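Long-range contact in farnesyl diphosphate synthase (Rhodobacter capsulatus, PDB 3M0G), which probably condenses farnesyl diphosphate with isopentenyl diphosphate to make geranylgeranyl diphosphate, a magnesium-dependent step of carotenoid and diterpene synthesis: residues A159-I172 and K240-A252. Numbering follows the deposited sequence.
Sequences AETAAVPLTLDEII and KATFVSLLGLAGA. Unlike the reference sequence in segment 240-252: Ala250 (reference Pro).
Ile171 sets its CD1 methyl over the centre of the Phe243 ring, a CH-pi contact 3.5 Å from the centroid and only 8° off the ring normal. With CG1 lodged between the backbone N and the carbonyl carbon (chi1 74°), the ethyl arm lies across the ring while CG2 stays back near Ala241. Ile172 meets the same ring at its edge through CG1, and Leu168 CD1 lies 4.2 Å from Phe243 CE1. Leu246 joins these apolar side chains, its CD1 resting 3.7 Å from Leu168 CA in the first turn of helix 168-194. Farther along, Ala241 CB touches both Pro165 CB and the carbonyl oxygen of Leu166, the latter at 3.4 Å.

Polar contacts lie at the other end. Lys240, extended until it bends at chi4, places NZ 2.7 Å from Glu160 OE2 in a salt bridge, the ammonium sitting above the carboxylate plane. Asp156 also pairs with this ammonium, so one lysine probably offsets two neighbouring acids. A water joins the backbones, accepting from Leu166 N and Ala241 N.

Capping boxes open helices 168-194 and 243-247: Glu170 N donates to Thr167 OG1 and Thr167 N to Glu170 OE2, and likewise Ser245 N to Thr242 OG1 and Thr242 N to Ser245 OG. The short axes of 168-172 and 243-247 run nearly antiparallel at 155°, 11.0 Å apart. In this mainly helical prenyl synthase fold, the contact packs the loop after helix 149-159 and the start of helix 168-194 against helix 243-247, while helix 199-219 touches Phe243 through Leu210, Gln213 and Ile214, and its Asp217 accepts from Phe243 N.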
loop_
_atom_site.group_PDB
_atom_site.type_symbol
_atom_site.label_atom_id
_atom_site.label_comp_id
_atom_site.label_asym_id
_atom_site.label_seq_id
_atom_site.Cartn_x
_atom_site.Cartn_y
_atom_site.Cartn_z
ATOM N N ALA B 159 -23.030 -3.520 2.177
ATOM C CA ALA B 159 -24.239 -3.594 1.365
ATOM C C ALA B 159 -24.725 -5.033 1.147
ATOM O O ALA B 159 -25.932 -5.264 1.107
ATOM C CB ALA B 159 -24.023 -2.893 0.018
ATOM N N GLU B 160 -23.786 -5.981 1.032
ATOM C CA GLU B 160 -24.080 -7.391 0.701
ATOM C C GLU B 160 -24.925 -8.118 1.737
ATOM O O GLU B 160 -25.562 -9.134 1.429
ATOM C CB GLU B 160 -22.791 -8.198 0.491
ATOM C CG GLU B 160 -21.969 -7.825 -0.748
ATOM C CD GLU B 160 -22.760 -7.894 -2.055
ATOM O OE1 GLU B 160 -23.560 -8.842 -2.239
ATOM O OE2 GLU B 160 -22.556 -6.999 -2.907
ATOM N N THR B 161 -24.881 -7.600 2.963
ATOM C CA THR B 161 -25.643 -8.100 4.091
ATOM C C THR B 161 -26.993 -7.384 4.149
ATOM O O THR B 161 -28.034 -7.991 3.886
ATOM C CB THR B 161 -24.874 -7.863 5.422
ATOM O OG1 THR B 161 -23.760 -8.757 5.502
ATOM C CG2 THR B 161 -25.768 -8.079 6.641
ATOM N N ALA B 162 -26.944 -6.086 4.468
ATOM C CA ALA B 162 -28.112 -5.240 4.739
ATOM C C ALA B 162 -29.452 -5.685 4.131
ATOM O O ALA B 162 -29.546 -6.017 2.943
ATOM C CB ALA B 162 -27.807 -3.791 4.363
ATOM N N ALA B 163 -30.484 -5.663 4.971
ATOM C CA ALA B 163 -31.842 -6.045 4.576
ATOM C C ALA B 163 -32.725 -4.828 4.291
ATOM O O ALA B 163 -33.945 -4.864 4.490
ATOM C CB ALA B 163 -32.472 -6.901 5.651
ATOM N N VAL B 164 -32.078 -3.747 3.872
ATOM C CA VAL B 164 -32.731 -2.559 3.348
ATOM C C VAL B 164 -31.860 -2.192 2.135
ATOM O O VAL B 164 -30.695 -1.827 2.313
ATOM C CB VAL B 164 -32.731 -1.410 4.387
ATOM C CG1 VAL B 164 -33.266 -0.135 3.791
ATOM C CG2 VAL B 164 -33.555 -1.781 5.644
ATOM N N PRO B 165 -32.393 -2.324 0.902
ATOM C CA PRO B 165 -31.520 -2.087 -0.271
ATOM C C PRO B 165 -30.957 -0.659 -0.293
ATOM O O PRO B 165 -31.572 0.241 0.286
ATOM C CB PRO B 165 -32.453 -2.308 -1.464
ATOM C CG PRO B 165 -33.621 -3.083 -0.921
ATOM C CD PRO B 165 -33.770 -2.682 0.510
ATOM N N LEU B 166 -29.812 -0.452 -0.964
ATOM C CA LEU B 166 -29.208 0.880 -1.027
ATOM C C LEU B 166 -29.988 1.809 -1.954
ATOM O O LEU B 166 -30.587 1.369 -2.936
ATOM C CB LEU B 166 -27.725 0.850 -1.459
ATOM C CG LEU B 166 -26.666 0.083 -0.660
ATOM C CD1 LEU B 166 -25.269 0.497 -1.119
ATOM C CD2 LEU B 166 -26.800 0.216 0.871
ATOM N N THR B 167 -29.953 3.098 -1.626
ATOM C CA THR B 167 -30.545 4.121 -2.462
ATOM C C THR B 167 -29.593 4.477 -3.589
ATOM O O THR B 167 -28.383 4.129 -3.565
ATOM C CB THR B 167 -30.836 5.416 -1.692
ATOM O OG1 THR B 167 -29.599 6.012 -1.261
ATOM C CG2 THR B 167 -31.733 5.140 -0.487
ATOM N N LEU B 168 -30.127 5.212 -4.555
ATOM C CA LEU B 168 -29.317 5.639 -5.681
ATOM C C LEU B 168 -28.090 6.398 -5.180
ATOM O O LEU B 168 -26.968 6.117 -5.597
ATOM C CB LEU B 168 -30.130 6.494 -6.658
ATOM C CG LEU B 168 -29.347 7.007 -7.870
ATOM C CD1 LEU B 168 -28.787 5.876 -8.701
ATOM C CD2 LEU B 168 -30.217 7.938 -8.726
ATOM N N ASP B 169 -28.320 7.343 -4.271
ATOM C CA ASP B 169 -27.253 8.158 -3.723
ATOM C C ASP B 169 -26.170 7.307 -3.044
ATOM O O ASP B 169 -24.976 7.558 -3.229
ATOM C CB ASP B 169 -27.821 9.239 -2.804
ATOM C CG ASP B 169 -28.575 10.319 -3.569
ATOM O OD1 ASP B 169 -28.419 10.396 -4.809
ATOM O OD2 ASP B 169 -29.334 11.089 -2.937
ATOM N N GLU B 170 -26.598 6.288 -2.292
ATOM C CA GLU B 170 -25.667 5.317 -1.704
ATOM C C GLU B 170 -24.858 4.487 -2.709
ATOM O O GLU B 170 -23.624 4.400 -2.578
ATOM C CB GLU B 170 -26.362 4.444 -0.638
ATOM C CG GLU B 170 -26.756 5.271 0.591
ATOM C CD GLU B 170 -27.878 4.669 1.430
ATOM O OE1 GLU B 170 -28.005 5.093 2.593
ATOM O OE2 GLU B 170 -28.642 3.804 0.943
ATOM N N ILE B 171 -25.510 3.886 -3.708
ATOM C CA ILE B 171 -24.760 3.099 -4.699
ATOM C C ILE B 171 -23.830 3.941 -5.584
ATOM O O ILE B 171 -22.823 3.422 -6.081
ATOM C CB ILE B 171 -25.608 2.063 -5.549
ATOM C CG1 ILE B 171 -26.477 2.744 -6.607
ATOM C CG2 ILE B 171 -26.403 1.116 -4.656
ATOM C CD1 ILE B 171 -26.936 1.771 -7.725
ATOM N N ILE B 172 -24.152 5.230 -5.761
ATOM C CA ILE B 172 -23.277 6.192 -6.463
ATOM C C ILE B 172 -22.001 6.458 -5.634
ATOM O O ILE B 172 -20.893 6.440 -6.159
ATOM C CB ILE B 172 -24.014 7.560 -6.779
ATOM C CG1 ILE B 172 -25.000 7.415 -7.938
ATOM C CG2 ILE B 172 -23.030 8.656 -7.143
ATOM C CD1 ILE B 172 -26.037 8.541 -8.003
ATOM N N LYS B 240 -30.505 -6.990 -3.467
ATOM C CA LYS B 240 -29.412 -6.009 -3.505
ATOM C C LYS B 240 -29.526 -5.080 -4.711
ATOM O O LYS B 240 -29.560 -5.529 -5.861
ATOM C CB LYS B 240 -28.052 -6.709 -3.518
ATOM C CG LYS B 240 -26.875 -5.756 -3.414
ATOM C CD LYS B 240 -25.633 -6.325 -4.063
ATOM C CE LYS B 240 -24.563 -5.250 -4.219
ATOM N NZ LYS B 240 -24.075 -4.751 -2.890
ATOM N N ALA B 241 -29.558 -3.781 -4.431
ATOM C CA ALA B 241 -29.733 -2.760 -5.456
ATOM C C ALA B 241 -28.554 -2.641 -6.429
ATOM O O ALA B 241 -27.377 -2.634 -6.034
ATOM C CB ALA B 241 -30.036 -1.414 -4.808
ATOM N N THR B 242 -28.896 -2.557 -7.709
ATOM C CA THR B 242 -27.930 -2.338 -8.781
ATOM C C THR B 242 -28.432 -1.168 -9.597
ATOM O O THR B 242 -29.513 -0.655 -9.328
ATOM C CB THR B 242 -27.851 -3.557 -9.709
ATOM O OG1 THR B 242 -29.090 -3.694 -10.408
ATOM C CG2 THR B 242 -27.561 -4.831 -8.928
ATOM N N PHE B 243 -27.682 -0.758 -10.618
ATOM C CA PHE B 243 -28.177 0.279 -11.516
ATOM C C PHE B 243 -29.378 -0.188 -12.361
ATOM O O PHE B 243 -30.235 0.620 -12.737
ATOM C CB PHE B 243 -27.029 0.896 -12.335
ATOM C CG PHE B 243 -26.069 1.695 -11.480
ATOM C CD1 PHE B 243 -26.368 3.005 -11.124
ATOM C CD2 PHE B 243 -24.907 1.117 -10.981
ATOM C CE1 PHE B 243 -25.521 3.744 -10.310
ATOM C CE2 PHE B 243 -24.043 1.844 -10.163
ATOM C CZ PHE B 243 -24.349 3.166 -9.827
ATOM N N VAL B 244 -29.468 -1.493 -12.613
ATOM C CA VAL B 244 -30.637 -2.046 -13.300
ATOM C C VAL B 244 -31.871 -2.064 -12.382
ATOM O O VAL B 244 -32.965 -1.653 -12.787
ATOM C CB VAL B 244 -30.377 -3.469 -13.869
ATOM C CG1 VAL B 244 -31.610 -3.987 -14.604
ATOM C CG2 VAL B 244 -29.187 -3.467 -14.805
ATOM N N SER B 245 -31.711 -2.546 -11.156
ATOM C CA SER B 245 -32.830 -2.531 -10.222
ATOM C C SER B 245 -33.275 -1.084 -9.905
ATOM O O SER B 245 -34.472 -0.796 -9.856
ATOM C CB SER B 245 -32.519 -3.324 -8.945
ATOM O OG SER B 245 -31.631 -2.621 -8.106
ATOM N N LEU B 246 -32.316 -0.163 -9.743
ATOM C CA LEU B 246 -32.681 1.233 -9.469
ATOM C C LEU B 246 -33.207 2.018 -10.668
ATOM O O LEU B 246 -34.194 2.740 -10.548
ATOM C CB LEU B 246 -31.548 1.986 -8.773
ATOM C CG LEU B 246 -31.228 1.587 -7.333
ATOM C CD1 LEU B 246 -29.913 2.209 -6.896
ATOM C CD2 LEU B 246 -32.338 1.980 -6.384
ATOM N N LEU B 247 -32.566 1.882 -11.821
ATOM C CA LEU B 247 -32.918 2.710 -12.981
ATOM C C LEU B 247 -33.826 2.033 -14.000
ATOM O O LEU B 247 -34.456 2.702 -14.813
ATOM C CB LEU B 247 -31.662 3.260 -13.663
ATOM C CG LEU B 247 -30.718 4.143 -12.828
ATOM C CD1 LEU B 247 -29.389 4.378 -13.551
ATOM C CD2 LEU B 247 -31.367 5.486 -12.474
ATOM N N GLY B 248 -33.917 0.712 -13.941
ATOM C CA GLY B 248 -34.615 -0.056 -14.976
ATOM C C GLY B 248 -33.550 -0.455 -15.977
ATOM O O GLY B 248 -32.486 0.147 -16.010
ATOM N N LEU B 249 -33.822 -1.475 -16.783
ATOM C CA LEU B 249 -32.862 -1.923 -17.793
ATOM C C LEU B 249 -32.655 -0.874 -18.876
ATOM O O LEU B 249 -31.519 -0.482 -19.143
ATOM C CB LEU B 249 -33.271 -3.277 -18.402
ATOM C CG LEU B 249 -32.300 -3.908 -19.420
ATOM C CD1 LEU B 249 -30.839 -3.783 -18.975
ATOM C CD2 LEU B 249 -32.664 -5.387 -19.694
ATOM N N ALA B 250 -33.747 -0.414 -19.488
ATOM C CA ALA B 250 -33.668 0.652 -20.484
ATOM C C ALA B 250 -33.154 1.939 -19.839
ATOM O O ALA B 250 -32.414 2.691 -20.459
ATOM C CB ALA B 250 -35.023 0.879 -21.157
ATOM N N GLY B 251 -33.523 2.161 -18.579
ATOM C CA GLY B 251 -33.058 3.338 -17.835
ATOM C C GLY B 251 -31.566 3.302 -17.549
ATOM O O GLY B 251 -30.899 4.336 -17.598
ATOM N N ALA B 252 -31.035 2.111 -17.267
ATOM C CA ALA B 252 -29.589 1.962 -17.025
ATOM C C ALA B 252 -28.823 2.210 -18.304
ATOM O O ALA B 252 -27.801 2.912 -18.290
ATOM C CB ALA B 252 -29.253 0.602 -16.489
HETATM O O HOH W 1 -28.508 -3.063 -2.031
#